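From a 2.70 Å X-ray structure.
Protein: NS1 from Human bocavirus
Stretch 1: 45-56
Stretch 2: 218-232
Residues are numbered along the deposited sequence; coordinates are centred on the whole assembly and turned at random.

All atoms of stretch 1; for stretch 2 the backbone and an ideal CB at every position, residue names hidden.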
# COMPACT_ATOMS: atom_id res chain seq x y z
N SER A 45 2.84 -20.95 -1.80
CA SER A 45 3.96 -20.19 -2.32
C SER A 45 4.66 -19.39 -1.21
O SER A 45 5.89 -19.39 -1.13
CB SER A 45 3.50 -19.25 -3.43
OG SER A 45 3.20 -19.97 -4.62
N MET A 46 3.88 -18.74 -0.33
CA MET A 46 4.44 -17.97 0.78
C MET A 46 5.28 -18.83 1.71
O MET A 46 6.36 -18.42 2.15
CB MET A 46 3.33 -17.29 1.62
CG MET A 46 2.47 -16.28 0.86
SD MET A 46 3.42 -15.05 -0.04
CE MET A 46 3.90 -13.95 1.29
N ILE A 47 4.81 -20.04 1.99
CA ILE A 47 5.56 -20.95 2.85
C ILE A 47 6.90 -21.36 2.24
O ILE A 47 7.94 -21.31 2.90
CB ILE A 47 4.75 -22.20 3.19
CG1 ILE A 47 3.51 -21.80 3.99
CG2 ILE A 47 5.59 -23.19 3.99
CD1 ILE A 47 2.63 -22.92 4.37
N GLN A 48 6.87 -21.74 0.97
CA GLN A 48 8.07 -22.15 0.25
C GLN A 48 9.10 -21.03 0.22
O GLN A 48 10.30 -21.27 0.30
CB GLN A 48 7.69 -22.54 -1.17
CG GLN A 48 8.47 -23.70 -1.72
CD GLN A 48 7.81 -24.25 -2.96
OE1 GLN A 48 6.61 -24.06 -3.17
NE2 GLN A 48 8.60 -24.94 -3.79
N LEU A 49 8.60 -19.80 0.14
CA LEU A 49 9.45 -18.62 0.08
C LEU A 49 10.37 -18.49 1.30
O LEU A 49 11.49 -17.98 1.17
CB LEU A 49 8.61 -17.35 -0.07
CG LEU A 49 9.43 -16.10 -0.36
CD1 LEU A 49 10.05 -16.22 -1.73
CD2 LEU A 49 8.61 -14.86 -0.23
N ARG A 50 9.89 -18.94 2.47
CA ARG A 50 10.67 -18.90 3.71
C ARG A 50 12.02 -19.61 3.58
O ARG A 50 12.97 -19.23 4.26
CB ARG A 50 9.93 -19.54 4.89
CG ARG A 50 8.62 -18.92 5.26
CD ARG A 50 8.09 -19.49 6.57
NE ARG A 50 6.83 -18.85 6.96
CZ ARG A 50 5.62 -19.35 6.71
NH1 ARG A 50 5.51 -20.52 6.09
NH2 ARG A 50 4.53 -18.69 7.09
N ASN A 51 12.09 -20.61 2.71
CA ASN A 51 13.28 -21.46 2.61
C ASN A 51 14.25 -21.00 1.53
O ASN A 51 15.21 -21.71 1.20
CB ASN A 51 12.86 -22.91 2.33
CG ASN A 51 11.78 -23.40 3.26
OD1 ASN A 51 11.83 -23.17 4.47
ND2 ASN A 51 10.77 -24.07 2.69
N CYS A 52 14.01 -19.82 0.97
CA CYS A 52 14.81 -19.35 -0.15
C CYS A 52 16.09 -18.65 0.28
O CYS A 52 16.13 -17.95 1.30
CB CYS A 52 13.98 -18.40 -1.01
SG CYS A 52 12.68 -19.17 -1.99
N ALA A 53 17.13 -18.81 -0.53
CA ALA A 53 18.41 -18.14 -0.33
C ALA A 53 18.33 -16.71 -0.84
O ALA A 53 17.71 -16.45 -1.87
CB ALA A 53 19.53 -18.90 -1.07
N PRO A 54 18.90 -15.76 -0.08
CA PRO A 54 19.00 -14.35 -0.48
C PRO A 54 19.92 -14.18 -1.67
O PRO A 54 20.81 -15.03 -1.90
CB PRO A 54 19.65 -13.69 0.74
CG PRO A 54 20.51 -14.79 1.30
CD PRO A 54 19.70 -16.05 1.12
N HIS A 55 19.73 -13.11 -2.43
CA HIS A 55 20.68 -12.76 -3.46
C HIS A 55 22.00 -12.47 -2.76
O HIS A 55 22.01 -12.05 -1.59
CB HIS A 55 20.19 -11.55 -4.24
CG HIS A 55 19.07 -11.86 -5.18
ND1 HIS A 55 17.76 -11.50 -4.92
CD2 HIS A 55 19.05 -12.52 -6.36
CE1 HIS A 55 16.99 -11.90 -5.91
NE2 HIS A 55 17.75 -12.54 -6.79
N PRO A 56 23.13 -12.68 -3.46
CA PRO A 56 23.27 -13.05 -4.87
C PRO A 56 23.44 -14.56 -5.11
O PRO A 56 23.84 -14.96 -6.19
CB PRO A 56 24.56 -12.34 -5.27
CG PRO A 56 25.41 -12.35 -3.96
CD PRO A 56 24.45 -12.66 -2.81
N UNK A 218 10.09 -6.25 0.40
CA UNK A 218 9.88 -7.42 1.24
C UNK A 218 8.39 -7.78 1.27
O UNK A 218 7.58 -6.97 1.70
CB UNK A 218 10.40 -7.17 2.66
N UNK A 219 8.03 -8.97 0.79
CA UNK A 219 6.61 -9.35 0.69
C UNK A 219 6.07 -10.20 1.84
O UNK A 219 4.91 -10.60 1.83
CB UNK A 219 6.39 -10.12 -0.62
N UNK A 220 6.91 -10.50 2.83
CA UNK A 220 6.48 -11.24 4.00
C UNK A 220 7.32 -10.97 5.23
O UNK A 220 8.53 -10.79 5.14
CB UNK A 220 6.50 -12.74 3.69
N UNK A 221 6.67 -10.96 6.39
CA UNK A 221 7.36 -10.90 7.66
C UNK A 221 8.32 -12.08 7.82
O UNK A 221 9.29 -12.00 8.56
CB UNK A 221 6.35 -10.87 8.81
N UNK A 222 8.05 -13.17 7.10
CA UNK A 222 8.85 -14.39 7.21
C UNK A 222 9.81 -14.51 6.04
O UNK A 222 10.31 -15.59 5.74
CB UNK A 222 7.95 -15.62 7.28
N UNK A 223 10.07 -13.39 5.39
CA UNK A 223 11.04 -13.37 4.32
C UNK A 223 11.99 -12.19 4.53
O UNK A 223 11.86 -11.45 5.52
CB UNK A 223 10.35 -13.29 2.96
N UNK A 224 12.91 -11.98 3.60
CA UNK A 224 13.95 -10.96 3.74
C UNK A 224 14.05 -10.16 2.45
O UNK A 224 13.82 -10.68 1.35
CB UNK A 224 15.30 -11.59 4.09
N UNK A 225 14.39 -8.87 2.58
CA UNK A 225 14.50 -7.98 1.44
C UNK A 225 15.50 -8.46 0.41
O UNK A 225 15.29 -8.28 -0.80
CB UNK A 225 14.89 -6.58 1.91
N UNK A 226 16.60 -9.04 0.86
CA UNK A 226 17.62 -9.53 -0.07
C UNK A 226 17.18 -10.81 -0.80
O UNK A 226 17.82 -11.23 -1.78
CB UNK A 226 18.93 -9.79 0.68
N UNK A 227 16.09 -11.43 -0.33
CA UNK A 227 15.39 -12.43 -1.13
C UNK A 227 14.43 -11.79 -2.14
O UNK A 227 14.42 -12.14 -3.32
CB UNK A 227 14.62 -13.38 -0.21
N UNK A 228 13.63 -10.83 -1.68
CA UNK A 228 12.54 -10.30 -2.49
C UNK A 228 12.97 -9.24 -3.47
O UNK A 228 12.17 -8.82 -4.31
CB UNK A 228 11.45 -9.73 -1.58
N UNK A 229 14.19 -8.73 -3.31
CA UNK A 229 14.70 -7.64 -4.15
C UNK A 229 15.81 -8.15 -5.02
O UNK A 229 16.77 -8.77 -4.53
CB UNK A 229 15.19 -6.46 -3.30
N UNK A 230 15.71 -7.89 -6.32
CA UNK A 230 16.77 -8.26 -7.24
C UNK A 230 17.92 -7.26 -7.18
O UNK A 230 17.71 -6.07 -6.98
CB UNK A 230 16.23 -8.36 -8.67
N UNK A 231 19.16 -7.74 -7.35
CA UNK A 231 20.37 -6.94 -7.10
C UNK A 231 20.42 -5.57 -7.78
O UNK A 231 20.77 -4.62 -7.10
CB UNK A 231 21.59 -7.74 -7.55
N UNK A 232 20.03 -5.45 -9.04
CA UNK A 232 19.96 -4.14 -9.70
C UNK A 232 18.99 -3.14 -9.05
O UNK A 232 18.98 -1.94 -9.37
CB UNK A 232 19.55 -4.34 -11.16

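Position 218 finds nothing of the first stretch within 5.5 Å of its ideal CB and is left open; it is Cys-218. Position 219 points its CB toward Met-46 CE and Leu-49 CD2, 5.0 and 5.3 Å away, where an aliphatic chain would suit. Ile-219 places CD1 3.9 Å from Leu-49 CD2, while its backbone O lies 3.5 Å from Met-46 CE.

Position 220 is tighter: its ideal CB is already 3.7 Å from Met-46 CE, favouring a small side chain, and it opens a type I turn, where Ser, Asp or Asn can accept from the backbone two residues on. Ser-220 does this, its OG receiving the N of residue 222 at 3.0 Å. Position 221, out of reach, is undemanding; it is Ser-221.

At 222 the CB points toward Arg-50, 3.4 Å from NE, beside an extended cationic side chain. An acidic group or an aromatic ring could use that setting. Tyr-222 takes the m rotamer, its CD2 3.2 Å from Arg-50 NH2, near the guanidinium plane. Position 223 closes the turn with its CB sideways, 4.0 Å from Leu-49 CD2; something small fits. Ser-223 places OG 3.6 Å from that same CD2.

Position 224 is an N-cap, where Ser, Thr, Asp or Asn are usual; Lys-224 is deposited, and its end leads away from stretch 1. Position 225, with phi of -58°, tolerates proline, and is Pro-225.

The backbone O of 226 accepts from His-55 N at 2.8 Å whatever the side chain. The CB, 4.0 Å from Pro-54 CB, allows a short polar or small apolar group; Asp-226 sets OD2 3.2 Å from Pro-54 CB. At 227 the CB points sideways, 4.5 Å from Pro-54 CA, with Leu-49 and Cys-52 within reach of a branched aliphatic chain. In Val-227, CG1 lies 4.2 Å from Leu-49 CD1 and 4.0 Å from Cys-52 CB, and CG2 3.6 Å from Pro-54 CA.

The CB of 228 turns away from stretch 1, so many side chains would do; Cys-228 SG accepts from Ile-219 N at 3.6 Å. At 229, just past the helix, the contact leaves the choice open; Thr-229 OG1 donates to Pro-225 O at 2.9 Å. At 230 the CB points away, 4.6 Å from His-55 CE1, hardly restricting the choice; Ser-230 brings its CA 3.9 Å from that CE1. Position 231, with a proline-compatible phi of -51°, suits a compact apolar group beside the imidazole: Pro-231 lays CD over the ring face, 3.6 Å from His-55 CD2. Position 232, out of reach and unrestricted, is Asp-232.

Stretch 2, residues 218-232: CISSYSKPDVCTSPD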
# COMPACT_ATOMS: atom_id res chain seq x y z
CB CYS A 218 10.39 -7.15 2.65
SG CYS A 218 10.15 -8.54 3.70
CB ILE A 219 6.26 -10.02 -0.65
CG1 ILE A 219 7.03 -11.34 -0.80
CG2 ILE A 219 6.53 -9.08 -1.83
CD1 ILE A 219 6.74 -12.01 -2.11
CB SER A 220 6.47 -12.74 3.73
OG SER A 220 6.01 -13.41 4.89
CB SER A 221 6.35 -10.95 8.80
OG SER A 221 5.47 -9.84 8.75
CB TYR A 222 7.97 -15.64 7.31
CG TYR A 222 6.83 -15.48 8.29
CD1 TYR A 222 7.05 -14.95 9.56
CD2 TYR A 222 5.54 -15.82 7.94
CE1 TYR A 222 6.01 -14.79 10.45
CE2 TYR A 222 4.49 -15.67 8.83
CZ TYR A 222 4.73 -15.15 10.08
OH TYR A 222 3.68 -15.00 10.96
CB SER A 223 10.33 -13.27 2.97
OG SER A 223 11.23 -13.46 1.89
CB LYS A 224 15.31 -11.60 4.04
CG LYS A 224 15.35 -12.49 5.28
CD LYS A 224 15.24 -11.66 6.56
CE LYS A 224 15.39 -12.52 7.82
NZ LYS A 224 15.64 -11.71 9.04
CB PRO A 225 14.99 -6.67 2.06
CG PRO A 225 14.59 -6.74 3.46
CD PRO A 225 14.57 -8.17 3.86
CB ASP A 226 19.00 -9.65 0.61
CG ASP A 226 18.95 -10.48 1.85
OD1 ASP A 226 17.84 -10.65 2.40
OD2 ASP A 226 20.02 -10.95 2.29
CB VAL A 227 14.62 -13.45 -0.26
CG1 VAL A 227 13.75 -14.36 -1.12
CG2 VAL A 227 15.58 -14.27 0.57
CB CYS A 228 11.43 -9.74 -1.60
SG CYS A 228 10.80 -10.89 -0.37
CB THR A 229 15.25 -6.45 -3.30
OG1 THR A 229 14.26 -6.04 -2.34
CG2 THR A 229 15.67 -5.26 -4.16
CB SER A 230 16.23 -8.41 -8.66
OG SER A 230 15.72 -7.17 -9.13
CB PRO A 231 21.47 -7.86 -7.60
CG PRO A 231 20.93 -9.20 -7.26
CD PRO A 231 19.48 -9.16 -7.55
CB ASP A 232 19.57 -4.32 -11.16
CG ASP A 232 20.62 -5.06 -11.94
OD1 ASP A 232 21.77 -5.18 -11.45
OD2 ASP A 232 20.30 -5.54 -13.05
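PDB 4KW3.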